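Local coordinates for DisA protein (Sorangium cellulosum, PDB 6CCA) that probably transfers methyl groups from S-adenosylmethionine to a carbon of a polyketide intermediate, building a gem-dimethyl group on the disorazol assembly line, at residues I151-V155 against N195-D199; A60-F64 against R141-L145; V333-R339 against S400-L406; H200-L204 against P389-S393; G232-G236 against F256-I260. All coordinates share one frame; numbering follows the deposited sequence.

Contacts 1, 3 and 4 meet around helix 196-216, whose first turn is used by contact 1 and whose next turn is used by contact 4. Contact 3, the antiparallel strand pair of the central sheet, has its centre about 8 Å from that of contact 4, and the two touch directly. Contact 2, in the helical region, packs against contact 1 through Leu-61, Met-142 and Leu-145, their centres lying about 13 Å apart. Contact 5, the glycine-rich loop that in related methyltransferases lines the cofactor pocket, involves the same sheet as contact 3, its centre about 19 Å from that of contact 3; the centre of contact 2, about 33 Å from that of contact 5, lies on the opposite side of the chain's centre.

Contact 1: I151-V155 against N195-D199; sequences IAPYV and NATAD
Tyr-154 of helix 152-163 extends its phenol to Asn-195, the N-cap residue of helix 196-216, so that a helix cap is also the meeting point of two helices. With its first torsion at -57°, Tyr-154 carries CG beside its backbone N, which lets the length of the phenol carry OH across to the cap. Its OH donates to Asn-195 OD1 at 2.9 Å. Asn-195 holds CG between its own backbone N and carbonyl carbon (chi1 62°), which folds the amide back over the start of its helix; there OD1 accepts from Ala-198 N at 3.2 Å, the capping bond. The two donors approach OD1 from opposite faces of the amide plane, neither on a lone pair. Ring and amide stand 77° apart, and OD1 lies near the ring plane, at its edge. Asparagine suits the place because the other end of the amide is employed too: ND2 donates to the carbonyls of Pro-190 and Leu-191. With both ends bonded, the amide is fixed in its rotation. The Tyr-154 ring itself meets Phe-58 and Phe-343 edge-to-face, which leaves the hydroxyl as the polar tip of an otherwise apolar group. Thr-197 OG1 comes within 3.3 Å of that Tyr-154 OH. Beside this polar link, the compact ring of Pro-153 lies against the base of the cap residue, its CG 4.1 Å from Asn-195 CB.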
# COMPACT_ATOMS: atom_id res chain seq x y z
N ILE A 151 15.97 2.18 -5.74
CA ILE A 151 15.62 2.66 -4.42
C ILE A 151 15.66 4.19 -4.31
O ILE A 151 15.31 4.75 -3.24
CB ILE A 151 16.44 2.00 -3.30
CG1 ILE A 151 17.95 2.26 -3.39
CG2 ILE A 151 16.02 0.52 -3.17
CD1 ILE A 151 18.75 1.80 -2.21
N ALA A 152 16.22 4.84 -5.32
CA ALA A 152 16.48 6.30 -5.19
C ALA A 152 15.25 7.12 -4.71
O ALA A 152 15.39 8.00 -3.84
CB ALA A 152 17.06 6.85 -6.50
N PRO A 153 14.04 6.89 -5.27
CA PRO A 153 12.92 7.73 -4.80
C PRO A 153 12.50 7.46 -3.37
O PRO A 153 12.02 8.37 -2.70
CB PRO A 153 11.78 7.39 -5.75
CG PRO A 153 12.19 6.08 -6.35
CD PRO A 153 13.65 6.08 -6.44
N TYR A 154 12.76 6.24 -2.90
CA TYR A 154 12.52 5.88 -1.50
C TYR A 154 13.55 6.60 -0.60
O TYR A 154 13.17 7.16 0.43
CB TYR A 154 12.61 4.36 -1.31
CG TYR A 154 11.65 3.59 -2.21
CD1 TYR A 154 11.98 3.32 -3.54
CD2 TYR A 154 10.46 3.13 -1.76
CE1 TYR A 154 11.14 2.71 -4.39
CE2 TYR A 154 9.55 2.49 -2.62
CZ TYR A 154 9.91 2.26 -3.93
OH TYR A 154 9.10 1.61 -4.88
N VAL A 155 14.80 6.61 -1.03
CA VAL A 155 15.88 7.29 -0.29
C VAL A 155 15.55 8.78 -0.19
O VAL A 155 15.59 9.40 0.89
CB VAL A 155 17.24 7.07 -0.95
CG1 VAL A 155 18.32 7.93 -0.32
CG2 VAL A 155 17.63 5.59 -0.84
N ASN A 195 9.65 3.58 -11.13
CA ASN A 195 10.77 2.90 -10.60
C ASN A 195 10.46 1.39 -10.78
O ASN A 195 9.32 1.03 -10.94
CB ASN A 195 11.00 3.27 -9.14
CG ASN A 195 9.82 2.91 -8.18
OD1 ASN A 195 9.67 1.79 -7.74
ND2 ASN A 195 8.97 3.92 -7.87
N ALA A 196 11.47 0.56 -10.79
CA ALA A 196 11.28 -0.80 -11.22
C ALA A 196 10.26 -1.62 -10.42
O ALA A 196 9.39 -2.27 -11.03
CB ALA A 196 12.58 -1.55 -11.26
N THR A 197 10.37 -1.62 -9.11
CA THR A 197 9.46 -2.47 -8.33
C THR A 197 8.01 -1.97 -8.46
O THR A 197 7.09 -2.79 -8.70
CB THR A 197 9.88 -2.59 -6.85
OG1 THR A 197 9.80 -1.32 -6.21
CG2 THR A 197 11.32 -3.16 -6.72
N ALA A 198 7.77 -0.67 -8.33
CA ALA A 198 6.38 -0.15 -8.45
C ALA A 198 5.81 -0.51 -9.87
O ALA A 198 4.64 -0.91 -10.02
CB ALA A 198 6.27 1.35 -8.21
N ASP A 199 6.63 -0.31 -10.90
CA ASP A 199 6.16 -0.55 -12.26
C ASP A 199 5.87 -2.00 -12.50
O ASP A 199 4.89 -2.32 -13.16
CB ASP A 199 7.19 -0.05 -13.29
CG ASP A 199 7.26 1.46 -13.36
OD1 ASP A 199 6.35 2.15 -12.88
OD2 ASP A 199 8.26 1.92 -13.94

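Contact 2: A60-F64 against R141-L145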
# COMPACT_ATOMS: atom_id res chain seq x y z
N ALA A 60 19.47 -3.04 1.64
CA ALA A 60 20.25 -1.94 2.13
C ALA A 60 19.39 -0.75 2.54
O ALA A 60 19.71 -0.01 3.50
CB ALA A 60 21.27 -1.47 1.07
N LEU A 61 18.28 -0.55 1.84
CA LEU A 61 17.30 0.47 2.26
C LEU A 61 16.79 0.21 3.67
O LEU A 61 16.61 1.14 4.45
CB LEU A 61 16.20 0.59 1.18
CG LEU A 61 15.11 1.59 1.45
CD1 LEU A 61 15.64 2.99 1.43
CD2 LEU A 61 14.02 1.46 0.45
N GLU A 62 16.57 -1.04 4.02
CA GLU A 62 16.10 -1.38 5.35
C GLU A 62 17.12 -1.03 6.44
O GLU A 62 16.79 -0.48 7.44
CB GLU A 62 15.76 -2.87 5.46
CG GLU A 62 14.36 -3.21 5.06
CD GLU A 62 13.38 -3.16 6.24
OE1 GLU A 62 13.27 -4.09 7.05
OE2 GLU A 62 12.77 -2.17 6.34
N ARG A 63 18.36 -1.40 6.21
CA ARG A 63 19.42 -1.12 7.15
C ARG A 63 19.63 0.40 7.29
O ARG A 63 19.73 0.88 8.35
CB ARG A 63 20.71 -1.82 6.75
CG ARG A 63 20.70 -3.35 6.84
CD ARG A 63 19.89 -3.94 8.00
NE ARG A 63 18.75 -4.67 7.45
CZ ARG A 63 17.58 -4.91 8.04
NH1 ARG A 63 17.30 -4.55 9.26
NH2 ARG A 63 16.67 -5.51 7.33
N PHE A 64 19.64 1.09 6.19
CA PHE A 64 19.71 2.53 6.21
C PHE A 64 18.60 3.15 7.06
O PHE A 64 18.84 4.05 7.81
CB PHE A 64 19.69 3.03 4.78
CG PHE A 64 19.55 4.52 4.64
CD1 PHE A 64 20.59 5.36 4.96
CD2 PHE A 64 18.41 5.07 4.13
CE1 PHE A 64 20.47 6.70 4.82
CE2 PHE A 64 18.29 6.42 3.98
CZ PHE A 64 19.33 7.24 4.32
N ARG A 141 25.82 7.67 3.57
CA ARG A 141 25.07 6.45 3.10
C ARG A 141 23.91 6.78 2.23
O ARG A 141 23.69 6.11 1.23
CB ARG A 141 24.62 5.59 4.29
CG ARG A 141 24.06 4.21 3.95
CD ARG A 141 25.02 3.48 3.07
NE ARG A 141 24.58 2.10 2.86
CZ ARG A 141 25.13 1.30 1.94
NH1 ARG A 141 26.06 1.79 1.11
NH2 ARG A 141 24.68 0.05 1.80
N MET A 142 23.20 7.84 2.58
CA MET A 142 22.12 8.37 1.77
C MET A 142 22.60 8.65 0.35
O MET A 142 21.96 8.28 -0.63
CB MET A 142 21.57 9.67 2.40
CG MET A 142 20.41 10.29 1.63
SD MET A 142 20.85 11.29 0.21
CE MET A 142 21.62 12.74 1.02
N GLN A 143 23.76 9.32 0.21
CA GLN A 143 24.25 9.65 -1.14
C GLN A 143 24.61 8.42 -1.95
O GLN A 143 24.29 8.34 -3.15
CB GLN A 143 25.49 10.55 -1.08
CG GLN A 143 25.12 11.93 -0.55
CD GLN A 143 26.13 13.01 -0.98
OE1 GLN A 143 26.65 12.94 -2.11
NE2 GLN A 143 26.38 14.01 -0.11
N GLN A 144 25.19 7.44 -1.27
CA GLN A 144 25.51 6.15 -1.91
C GLN A 144 24.25 5.43 -2.40
O GLN A 144 24.20 4.94 -3.50
CB GLN A 144 26.23 5.28 -0.91
CG GLN A 144 27.58 5.82 -0.50
CD GLN A 144 28.28 5.02 0.55
OE1 GLN A 144 27.69 4.26 1.31
NE2 GLN A 144 29.60 5.25 0.66
N LEU A 145 23.20 5.41 -1.55
CA LEU A 145 22.00 4.68 -1.90
C LEU A 145 21.20 5.40 -2.91
O LEU A 145 20.52 4.76 -3.71
CB LEU A 145 21.23 4.28 -0.66
CG LEU A 145 21.92 3.33 0.30
CD1 LEU A 145 20.98 2.98 1.47
CD2 LEU A 145 22.33 2.03 -0.41
O HOH W 1 22.44 0.49 4.17
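Phe-64 sets CG trans to its own backbone nitrogen (chi1 171°), and this swings its ring out to helix 135-146, while Leu-145, with CG beside its backbone N, slides past in the reverse direction. The result is that Leu-145 CD1 comes to rest 3.6 Å from Phe-64 CB. Farther out, the ring lies alongside Met-142, its CZ 3.8 Å from Met-142 CB, and its CD1 meets the methylene Arg-141 CG at 3.8 Å. The bulk of a phenylalanine suits segments whose short helix axes stand 11.1 Å apart. Arg-141 bends at its second torsion (52°), bringing the guanidinium back over Leu-145, whose CD2 sits above the centre of one face. One edge of the guanidinium gives NH1 to Gln-144 OE1, while NE donates at 3.0 Å to a water that in turn donates to Ala-60 O at 2.9 Å. Both polar links belong to the solvent-exposed Arg-141. Ala-60, small enough to pass close to the opposing side chains, touches Leu-145 CD2 with its CB at 3.9 Å. Tyr-154 and Val-155 of helix 152-163 pack on Leu-61, Met-142 and Leu-145. The short axes run at 162° to each other, the geometry of an antiparallel helix pair.

Contact 3: V333-R339 against S400-L406; sequences VLNEMTR and SIQNVIL
Leu-334 and Ile-405, like Glu-336 and Asn-403, are hydrogen-bonded pairs of an antiparallel ladder, each joined by two backbone bonds. Strand 402-409 is antiparallel to 330-337, which itself runs parallel to 300-306, as with the antiparallel strand of the class I methyltransferase sheet. Beyond the strand end, Thr-338 N still donates to Ile-401 O. Among the side-chain bonds, Gln-402 sets CG trans to its backbone N (chi1 -172°), so the extended chain rises from the face it shares with Asn-335 and leans toward it; NE2 gives a nearly straight bond of 2.9 Å to Asn-335 OD1, on a lone pair and in plane with both amides. Thr-338 OG1 donates to Ser-400 O at 2.7 Å. Arg-339 grips Ser-400 OG side-on with NE (2.9 Å) and NH2 (3.0 Å), the oxygen lying in the guanidinium plane. In van der Waals contact, Val-333 CG1 rests 3.9 Å from Leu-406 CD2, and Met-337 packs SD and CE on the Gln-402 amide. On the other face, Glu-336 turns its carboxylate to His-310, while Asn-403 ND2 donates to Leu-390 O. One straight amide-amide bond, with a shared water accepting from both amide nitrogens, thus adds a polar match to the register that the backbone ladder sets.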
# COMPACT_ATOMS: atom_id res chain seq x y z
N VAL A 333 -8.98 -7.22 -7.17
CA VAL A 333 -7.56 -7.16 -7.55
C VAL A 333 -6.91 -6.19 -6.57
O VAL A 333 -7.29 -4.98 -6.48
CB VAL A 333 -7.41 -6.66 -8.98
CG1 VAL A 333 -5.92 -6.55 -9.29
CG2 VAL A 333 -8.15 -7.59 -9.93
N LEU A 334 -5.99 -6.72 -5.77
CA LEU A 334 -5.23 -5.91 -4.81
C LEU A 334 -3.77 -5.77 -5.22
O LEU A 334 -3.15 -6.77 -5.66
CB LEU A 334 -5.28 -6.56 -3.42
CG LEU A 334 -6.60 -6.80 -2.75
CD1 LEU A 334 -6.48 -7.64 -1.48
CD2 LEU A 334 -7.26 -5.47 -2.44
N ASN A 335 -3.24 -4.55 -5.07
CA ASN A 335 -1.82 -4.32 -5.04
C ASN A 335 -1.50 -3.80 -3.66
O ASN A 335 -2.04 -2.73 -3.25
CB ASN A 335 -1.47 -3.29 -6.09
CG ASN A 335 0.03 -3.00 -6.17
OD1 ASN A 335 0.83 -3.55 -5.40
ND2 ASN A 335 0.41 -2.21 -7.18
N GLU A 336 -0.74 -4.57 -2.90
CA GLU A 336 -0.52 -4.31 -1.50
C GLU A 336 0.94 -4.52 -1.07
O GLU A 336 1.66 -5.37 -1.58
CB GLU A 336 -1.39 -5.24 -0.60
CG GLU A 336 -2.84 -4.77 -0.41
CD GLU A 336 -2.92 -3.56 0.53
OE1 GLU A 336 -2.14 -3.43 1.48
OE2 GLU A 336 -3.79 -2.71 0.32
N MET A 337 1.35 -3.76 -0.07
CA MET A 337 2.66 -3.96 0.54
C MET A 337 2.43 -5.07 1.59
O MET A 337 1.47 -4.99 2.37
CB MET A 337 3.20 -2.65 1.18
CG MET A 337 3.24 -1.51 0.16
SD MET A 337 4.49 -1.82 -1.14
CE MET A 337 4.08 -0.39 -2.17
N THR A 338 3.28 -6.10 1.53
CA THR A 338 3.10 -7.34 2.28
C THR A 338 4.18 -7.66 3.33
O THR A 338 4.25 -8.81 3.80
CB THR A 338 2.96 -8.49 1.28
OG1 THR A 338 4.00 -8.45 0.29
CG2 THR A 338 1.63 -8.37 0.53
N ARG A 339 4.98 -6.67 3.70
CA ARG A 339 5.98 -6.75 4.75
C ARG A 339 6.03 -5.37 5.37
O ARG A 339 5.88 -4.36 4.67
CB ARG A 339 7.31 -7.20 4.13
CG ARG A 339 8.45 -7.32 5.13
CD ARG A 339 9.83 -7.72 4.52
NE ARG A 339 9.80 -9.13 4.16
CZ ARG A 339 9.76 -10.12 5.05
NH1 ARG A 339 9.82 -9.88 6.35
NH2 ARG A 339 9.70 -11.38 4.63
N SER A 400 9.00 -10.61 -1.11
CA SER A 400 7.94 -10.57 -0.11
C SER A 400 7.46 -9.19 0.27
O SER A 400 6.52 -9.09 1.06
CB SER A 400 8.35 -11.31 1.17
OG SER A 400 9.51 -10.71 1.69
N ILE A 401 8.05 -8.14 -0.27
CA ILE A 401 7.77 -6.78 0.14
C ILE A 401 6.42 -6.28 -0.36
O ILE A 401 5.79 -5.42 0.27
CB ILE A 401 8.88 -5.84 -0.45
CG1 ILE A 401 10.16 -6.02 0.33
CG2 ILE A 401 8.45 -4.37 -0.41
CD1 ILE A 401 11.32 -5.22 -0.27
N GLN A 402 5.99 -6.81 -1.47
CA GLN A 402 4.81 -6.38 -2.19
C GLN A 402 4.29 -7.52 -3.04
O GLN A 402 5.03 -8.44 -3.51
CB GLN A 402 5.18 -5.24 -3.12
CG GLN A 402 4.07 -4.52 -3.84
CD GLN A 402 4.51 -3.24 -4.51
OE1 GLN A 402 5.67 -2.84 -4.47
NE2 GLN A 402 3.58 -2.62 -5.20
N ASN A 403 2.99 -7.49 -3.25
CA ASN A 403 2.35 -8.47 -4.15
C ASN A 403 1.06 -7.97 -4.78
O ASN A 403 0.43 -7.01 -4.24
CB ASN A 403 2.16 -9.81 -3.44
CG ASN A 403 2.19 -10.99 -4.42
OD1 ASN A 403 2.43 -10.82 -5.63
ND2 ASN A 403 1.95 -12.20 -3.90
N VAL A 404 0.70 -8.55 -5.92
CA VAL A 404 -0.66 -8.46 -6.43
C VAL A 404 -1.42 -9.75 -6.06
O VAL A 404 -0.89 -10.89 -6.18
CB VAL A 404 -0.67 -8.18 -7.90
CG1 VAL A 404 -2.02 -8.46 -8.54
CG2 VAL A 404 -0.25 -6.74 -8.16
N ILE A 405 -2.62 -9.58 -5.56
CA ILE A 405 -3.48 -10.65 -5.04
C ILE A 405 -4.81 -10.60 -5.75
O ILE A 405 -5.42 -9.55 -5.80
CB ILE A 405 -3.67 -10.60 -3.52
CG1 ILE A 405 -2.28 -10.55 -2.80
CG2 ILE A 405 -4.48 -11.82 -3.04
CD1 ILE A 405 -2.10 -9.34 -2.00
N LEU A 406 -5.20 -11.70 -6.37
CA LEU A 406 -6.47 -11.85 -7.09
C LEU A 406 -7.41 -12.76 -6.31
O LEU A 406 -6.96 -13.73 -5.71
CB LEU A 406 -6.26 -12.43 -8.49
CG LEU A 406 -5.13 -11.77 -9.31
CD1 LEU A 406 -4.89 -12.53 -10.60
CD2 LEU A 406 -5.44 -10.37 -9.62
O HOH W 2 3.02 -0.76 -7.56

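Contact 4: H200-L204 against P389-S393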
# COMPACT_ATOMS: atom_id res chain seq x y z
N HIS A 200 6.63 -2.90 -11.89
CA HIS A 200 6.38 -4.33 -12.05
C HIS A 200 4.96 -4.68 -11.55
O HIS A 200 4.15 -5.34 -12.24
CB HIS A 200 7.41 -5.12 -11.26
CG HIS A 200 7.08 -6.56 -11.17
ND1 HIS A 200 7.56 -7.49 -12.06
CD2 HIS A 200 6.29 -7.24 -10.31
CE1 HIS A 200 7.11 -8.69 -11.73
NE2 HIS A 200 6.35 -8.56 -10.66
N PHE A 201 4.66 -4.24 -10.36
CA PHE A 201 3.32 -4.46 -9.81
C PHE A 201 2.19 -3.69 -10.51
O PHE A 201 1.10 -4.23 -10.63
CB PHE A 201 3.29 -4.37 -8.28
CG PHE A 201 4.15 -5.43 -7.65
CD1 PHE A 201 3.70 -6.72 -7.53
CD2 PHE A 201 5.45 -5.12 -7.22
CE1 PHE A 201 4.52 -7.67 -6.93
CE2 PHE A 201 6.28 -6.08 -6.70
CZ PHE A 201 5.79 -7.37 -6.60
N ASN A 202 2.46 -2.46 -10.96
CA ASN A 202 1.48 -1.68 -11.75
C ASN A 202 1.10 -2.45 -13.01
O ASN A 202 -0.09 -2.56 -13.41
CB ASN A 202 2.06 -0.30 -12.12
CG ASN A 202 2.18 0.65 -10.93
OD1 ASN A 202 1.53 0.48 -9.91
ND2 ASN A 202 2.95 1.71 -11.13
N GLU A 203 2.10 -3.08 -13.61
CA GLU A 203 1.89 -3.81 -14.84
C GLU A 203 1.13 -5.09 -14.61
O GLU A 203 0.29 -5.41 -15.45
CB GLU A 203 3.20 -4.05 -15.61
CG GLU A 203 3.81 -2.75 -16.14
CD GLU A 203 2.98 -2.03 -17.22
OE1 GLU A 203 2.15 -2.65 -17.93
OE2 GLU A 203 3.12 -0.80 -17.33
N LEU A 204 1.35 -5.74 -13.45
CA LEU A 204 0.56 -6.90 -13.08
C LEU A 204 -0.89 -6.58 -12.84
O LEU A 204 -1.76 -7.35 -13.20
CB LEU A 204 1.12 -7.66 -11.84
CG LEU A 204 2.32 -8.53 -12.04
CD1 LEU A 204 2.71 -9.09 -10.68
CD2 LEU A 204 1.94 -9.66 -13.03
N PRO A 389 -2.43 -14.91 -4.48
CA PRO A 389 -1.31 -14.03 -4.39
C PRO A 389 -0.34 -14.52 -5.43
O PRO A 389 -0.06 -15.76 -5.51
CB PRO A 389 -0.78 -14.25 -2.98
CG PRO A 389 -1.81 -15.03 -2.26
CD PRO A 389 -2.55 -15.80 -3.32
N LEU A 390 0.11 -13.63 -6.29
CA LEU A 390 0.95 -14.07 -7.41
C LEU A 390 2.32 -14.55 -6.86
O LEU A 390 2.70 -14.19 -5.75
CB LEU A 390 1.05 -13.01 -8.46
CG LEU A 390 -0.27 -12.72 -9.16
CD1 LEU A 390 -0.08 -11.60 -10.13
CD2 LEU A 390 -0.78 -14.00 -9.86
N GLN A 391 3.01 -15.40 -7.61
CA GLN A 391 4.25 -16.02 -7.11
C GLN A 391 5.42 -15.21 -7.62
O GLN A 391 5.47 -14.86 -8.79
CB GLN A 391 4.35 -17.49 -7.65
CG GLN A 391 3.23 -18.35 -7.20
CD GLN A 391 3.32 -19.74 -7.83
OE1 GLN A 391 2.55 -20.10 -8.77
NE2 GLN A 391 4.29 -20.53 -7.36
N HIS A 392 6.38 -14.94 -6.74
CA HIS A 392 7.60 -14.23 -7.07
C HIS A 392 8.78 -14.89 -6.44
O HIS A 392 9.49 -14.30 -5.61
CB HIS A 392 7.51 -12.75 -6.65
CG HIS A 392 6.55 -11.97 -7.49
ND1 HIS A 392 5.21 -11.94 -7.19
CD2 HIS A 392 6.71 -11.26 -8.61
CE1 HIS A 392 4.59 -11.23 -8.12
NE2 HIS A 392 5.48 -10.80 -8.98
N SER A 393 9.00 -16.15 -6.81
CA SER A 393 10.12 -16.90 -6.16
C SER A 393 11.00 -17.63 -7.16
O SER A 393 10.55 -18.06 -8.24
CB SER A 393 9.59 -17.86 -5.07
OG SER A 393 8.62 -18.70 -5.61
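Leu-204 of helix 196-216 and Leu-390, in the extended link after strand 387-389, mark the closest backbone approach, their CA atoms 9.1 Å apart, so only side chains bridge the helix and the linker that flank the methyltransferase sheet. At the centre is an aromatic cluster of His-200, Phe-201 and His-392. His-200 places CG opposite its backbone N (chi1 170°), directing the imidazole at His-392, and the two NE2 atoms hydrogen bond at 2.9 Å. One must donate and the other accept, but either direction is possible. The rings meet rim to rim with planes 71° apart. Histidine suits both positions, for it is at once an aromatic filler and a carrier of a polar nitrogen in a largely buried place. Phe-201 packs against both imidazoles: His-200 CD2 sits over the centre of the Phe-201 face, 3.6 Å above the plane. Phe-201 CE1 comes within 3.8 Å of His-392 CE1, the ring planes 51° apart. Leu-51 of helix 45-52 packs on all three rings. Next to the cluster, Leu-204 and Leu-390 reach toward each other tip to tip, Leu-204 CD1 and Leu-390 CD1 at 3.8 Å. That same CD1 methyl of Leu-204 also lies at the edge of the His-392 imidazole, 3.7 Å from NE2.

Contact 5: G232-G236 against F256-I260; sequences GAGTG and FYTDI
Ala-233 and Thr-258 join the glycine-rich loop after strand 226-231 to the end of strand 253-257, the loop being the signature motif of Rossmann-like methyltransferases, here Gly-Ala-Gly-Thr-Gly. Ala-233 N donates to Thr-258 O at 2.9 Å, nearly straight at 163°. The next amide, Gly-234 N, is satisfied by the Asp-259 carboxylate: OD1 receives it at 2.9 Å, from above the carboxylate plane. The other oxygen, OD2, accepts from Ser-261 N, so aspartate suits a place where two backbone amides need acceptors. Gly-234 O is in turn filled by Tyr-257 OH, 3.0 Å away, again from above the carbonyl plane. Gly-236 N closes a type II' turn onto Ala-233 O at 2.8 Å. Gly-232 N donates to a water at 2.9 Å, and this water donates to Thr-258 OG1 at 2.8 Å, whose own hydroxyl goes to Glu-230 O. Tyr-257, with CG opposite its backbone N (chi1 -178°), lays its ring against the loop. Ala-233 CB sits over its face in a CH-pi contact, 3.7 Å from the centroid of the Tyr-257 ring and 9° off the normal. Positive phi at Gly-232, Gly-234 and Gly-236 favours glycine, and at Gly-236 the Tyr-257 hydroxyl occupies the place a side chain would take. In relatives this loop lines the S-adenosylmethionine site, and probably does so here. Strand 253-257 runs parallel between strands 226-231 and 279-281; from helix 262-272, Phe-264 touches Thr-235 and Asp-259, Thr-265 touches Asp-259, and Tyr-272 touches Tyr-257.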
# COMPACT_ATOMS: atom_id res chain seq x y z
N GLY A 232 -10.21 4.23 -3.73
CA GLY A 232 -8.98 4.94 -3.37
C GLY A 232 -8.09 5.36 -4.50
O GLY A 232 -6.88 5.37 -4.35
N ALA A 233 -8.65 5.81 -5.61
CA ALA A 233 -7.86 6.26 -6.76
C ALA A 233 -6.97 7.49 -6.48
O ALA A 233 -6.03 7.76 -7.25
CB ALA A 233 -8.73 6.50 -7.97
N GLY A 234 -7.32 8.25 -5.44
CA GLY A 234 -6.44 9.33 -4.95
C GLY A 234 -6.37 10.34 -6.02
O GLY A 234 -7.39 10.64 -6.63
N THR A 235 -5.17 10.83 -6.30
CA THR A 235 -4.95 11.78 -7.40
C THR A 235 -4.67 11.08 -8.74
O THR A 235 -4.35 11.75 -9.73
CB THR A 235 -3.77 12.72 -7.05
OG1 THR A 235 -2.57 11.95 -7.02
CG2 THR A 235 -4.02 13.37 -5.68
N GLY A 236 -4.81 9.75 -8.80
CA GLY A 236 -4.85 9.07 -10.06
C GLY A 236 -3.49 8.79 -10.69
O GLY A 236 -3.40 8.55 -11.91
N PHE A 256 -15.26 3.23 -12.90
CA PHE A 256 -15.56 4.15 -11.84
C PHE A 256 -14.28 4.52 -11.08
O PHE A 256 -13.66 3.70 -10.36
CB PHE A 256 -16.59 3.56 -10.90
CG PHE A 256 -18.01 3.66 -11.41
CD1 PHE A 256 -18.43 2.88 -12.49
CD2 PHE A 256 -18.89 4.56 -10.83
CE1 PHE A 256 -19.74 3.00 -12.99
CE2 PHE A 256 -20.22 4.66 -11.31
CZ PHE A 256 -20.61 3.93 -12.41
N TYR A 257 -13.88 5.78 -11.25
CA TYR A 257 -12.79 6.42 -10.52
C TYR A 257 -13.35 7.00 -9.20
O TYR A 257 -14.16 7.94 -9.24
CB TYR A 257 -12.19 7.51 -11.43
CG TYR A 257 -11.00 8.28 -10.89
CD1 TYR A 257 -11.06 9.04 -9.76
CD2 TYR A 257 -9.81 8.26 -11.56
CE1 TYR A 257 -9.95 9.76 -9.31
CE2 TYR A 257 -8.74 9.01 -11.14
CZ TYR A 257 -8.83 9.76 -10.02
OH TYR A 257 -7.69 10.44 -9.62
N THR A 258 -13.00 6.40 -8.07
CA THR A 258 -13.59 6.77 -6.80
C THR A 258 -12.54 6.95 -5.77
O THR A 258 -11.42 6.44 -5.92
CB THR A 258 -14.64 5.74 -6.26
OG1 THR A 258 -13.99 4.66 -5.65
CG2 THR A 258 -15.56 5.28 -7.33
N ASP A 259 -12.87 7.81 -4.77
CA ASP A 259 -12.01 8.05 -3.63
C ASP A 259 -12.89 8.56 -2.51
O ASP A 259 -13.98 9.08 -2.76
CB ASP A 259 -10.98 9.14 -3.95
CG ASP A 259 -9.86 9.17 -2.93
OD1 ASP A 259 -8.93 8.36 -3.08
OD2 ASP A 259 -9.92 10.02 -1.98
N ILE A 260 -12.43 8.39 -1.28
CA ILE A 260 -13.14 8.99 -0.18
C ILE A 260 -13.27 10.53 -0.33
O ILE A 260 -14.28 11.12 0.04
CB ILE A 260 -12.49 8.60 1.16
CG1 ILE A 260 -13.36 9.03 2.34
CG2 ILE A 260 -11.08 9.15 1.33
CD1 ILE A 260 -13.06 8.16 3.60
O HOH W 3 -12.97 4.88 -3.08